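Local coordinates for protein cellulosomal scaffoldin (PDB 2XBT) that probably binds cellulose through this family 3b carbohydrate-binding module, one domain of a large secreted scaffoldin of the Bacteroides cellulosolvens cellulosome, at residues I47-T52 and V125-D130. Numbering follows the deposited sequence.
Sequences IRYFYT and VDQSND. With NO3 (nitrate ion), chain B.
The water between Tyr49, Gln127 and Asp130 is gripped three ways: it accepts from Tyr49 OH at 2.5 Å and donates to Gln127 OE1 and to Asp130 OD2, the latter at 2.8 Å. It lies in the plane of the Tyr49 ring, off its edge, and links Tyr49 OH and Gln127 OE1, which stand 4.0 Å from each other. Tyr49 reaches it because CG is anti to the backbone N (chi1 -175°), which carries the phenol across from strand 45-51 to pack on Ile26 and Met28 of strand 22-34. At the other end of the Gln127 amide, NE2 donates to Ala20 O, so with OE1 taken by the water both ends of the amide help set its flip. Asp130 divides its carboxylate: OD2 takes the water, while OD1 receives Thr52 N at 2.9 Å in an almost straight bond (174°), met on the anti side and tilted from the carboxylate plane. The same oxygen lies 3.3 Å from Tyr51 CB. Beside this bond, Thr52 OG1 donates to Asn129 O at 2.8 Å, the hydroxyl almost in line with the carbonyl (161°). Two direct bonds and a shared water thus tie the chain at the end of strand 45-51, in one sheet of the beta-sandwich, to the turn after strand 125-126 of the facing sheet. With both oxygens of a buried carboxylate accepting hydrogens, Asp130 is probably ionised, its negative charge stabilised by N-H and O-H donors.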
# COMPACT_ATOMS: atom_id res chain seq x y z
N ILE A 47 5.11 2.52 -0.30
CA ILE A 47 4.18 1.70 0.46
C ILE A 47 4.55 0.25 0.23
O ILE A 47 4.87 -0.13 -0.90
CB ILE A 47 2.76 1.95 -0.02
CG1 ILE A 47 2.40 3.41 0.25
CG2 ILE A 47 1.77 1.02 0.72
CD1 ILE A 47 1.10 3.85 -0.40
N ARG A 48 4.55 -0.56 1.28
CA ARG A 48 4.86 -1.97 1.10
C ARG A 48 3.72 -2.83 1.58
O ARG A 48 3.20 -2.65 2.68
CB ARG A 48 6.14 -2.37 1.84
CG ARG A 48 7.38 -1.63 1.34
CD ARG A 48 8.62 -2.03 2.13
NE ARG A 48 9.81 -1.49 1.48
CZ ARG A 48 11.06 -1.82 1.77
NH1 ARG A 48 11.33 -2.72 2.70
NH2 ARG A 48 12.05 -1.25 1.10
N TYR A 49 3.35 -3.78 0.73
CA TYR A 49 2.32 -4.76 1.02
C TYR A 49 3.06 -6.08 1.00
O TYR A 49 3.64 -6.45 -0.02
CB TYR A 49 1.28 -4.76 -0.10
CG TYR A 49 0.08 -5.65 0.15
CD1 TYR A 49 -1.11 -5.13 0.65
CD2 TYR A 49 0.13 -7.01 -0.14
CE1 TYR A 49 -2.22 -5.95 0.86
CE2 TYR A 49 -0.97 -7.84 0.07
CZ TYR A 49 -2.14 -7.30 0.57
OH TYR A 49 -3.26 -8.09 0.78
N PHE A 50 3.04 -6.77 2.13
CA PHE A 50 3.87 -7.96 2.33
C PHE A 50 3.05 -9.21 2.08
O PHE A 50 1.89 -9.29 2.48
CB PHE A 50 4.41 -7.99 3.75
CG PHE A 50 5.19 -6.75 4.10
CD1 PHE A 50 6.54 -6.68 3.81
CD2 PHE A 50 4.58 -5.69 4.74
CE1 PHE A 50 7.29 -5.55 4.13
CE2 PHE A 50 5.31 -4.53 5.06
CZ PHE A 50 6.67 -4.48 4.76
N TYR A 51 3.67 -10.18 1.42
CA TYR A 51 2.93 -11.36 0.98
C TYR A 51 3.84 -12.57 0.82
O TYR A 51 5.06 -12.47 0.90
CB TYR A 51 2.20 -11.10 -0.35
CG TYR A 51 3.14 -10.98 -1.54
CD1 TYR A 51 3.37 -12.06 -2.37
CD2 TYR A 51 3.80 -9.78 -1.82
CE1 TYR A 51 4.22 -11.95 -3.47
CE2 TYR A 51 4.66 -9.66 -2.91
CZ TYR A 51 4.86 -10.76 -3.72
OH TYR A 51 5.71 -10.67 -4.80
N THR A 52 3.23 -13.72 0.57
CA THR A 52 3.96 -14.96 0.46
C THR A 52 3.81 -15.48 -0.95
O THR A 52 2.70 -15.58 -1.48
CB THR A 52 3.41 -16.03 1.41
OG1 THR A 52 3.66 -15.65 2.76
CG2 THR A 52 4.06 -17.39 1.12
N VAL A 125 -5.18 -16.40 -5.97
CA VAL A 125 -4.30 -16.14 -4.87
C VAL A 125 -4.95 -16.61 -3.58
O VAL A 125 -6.15 -16.46 -3.39
CB VAL A 125 -4.02 -14.62 -4.77
CG1 VAL A 125 -3.31 -14.14 -6.02
CG2 VAL A 125 -5.33 -13.86 -4.56
N ASP A 126 -4.15 -17.22 -2.71
CA ASP A 126 -4.60 -17.52 -1.36
C ASP A 126 -4.00 -16.47 -0.43
O ASP A 126 -2.82 -16.54 -0.06
CB ASP A 126 -4.14 -18.92 -0.93
CG ASP A 126 -4.38 -19.18 0.55
OD1 ASP A 126 -5.31 -18.58 1.13
OD2 ASP A 126 -3.63 -19.98 1.14
N GLN A 127 -4.81 -15.50 -0.05
CA GLN A 127 -4.31 -14.37 0.71
C GLN A 127 -4.25 -14.70 2.19
O GLN A 127 -3.75 -13.90 2.97
CB GLN A 127 -5.21 -13.17 0.47
CG GLN A 127 -5.54 -12.96 -0.99
CD GLN A 127 -6.21 -11.63 -1.23
OE1 GLN A 127 -5.54 -10.62 -1.41
NE2 GLN A 127 -7.53 -11.62 -1.22
N SER A 128 -4.76 -15.87 2.57
CA SER A 128 -4.74 -16.24 3.99
C SER A 128 -3.30 -16.33 4.44
O SER A 128 -3.01 -16.19 5.62
CB SER A 128 -5.47 -17.56 4.25
OG SER A 128 -4.74 -18.66 3.73
N ASN A 129 -2.40 -16.57 3.49
CA ASN A 129 -0.97 -16.62 3.78
C ASN A 129 -0.20 -15.32 3.55
O ASN A 129 1.03 -15.32 3.57
CB ASN A 129 -0.30 -17.72 2.96
CG ASN A 129 -0.46 -19.06 3.60
OD1 ASN A 129 -0.19 -19.22 4.79
ND2 ASN A 129 -0.92 -20.04 2.81
N ASP A 130 -0.91 -14.23 3.29
CA ASP A 130 -0.21 -12.97 3.05
C ASP A 130 -0.29 -12.10 4.29
O ASP A 130 -1.38 -11.77 4.76
CB ASP A 130 -0.82 -12.23 1.86
CG ASP A 130 -0.61 -12.95 0.56
OD1 ASP A 130 0.35 -13.74 0.44
OD2 ASP A 130 -1.41 -12.71 -0.36
N NO3 B . 14.93 -1.99 2.73
O1 NO3 B . 15.36 -0.69 2.97
O2 NO3 B . 14.99 -2.53 1.44
O3 NO3 B . 14.43 -2.76 3.80
O HOH W 1 -3.03 -10.43 -0.18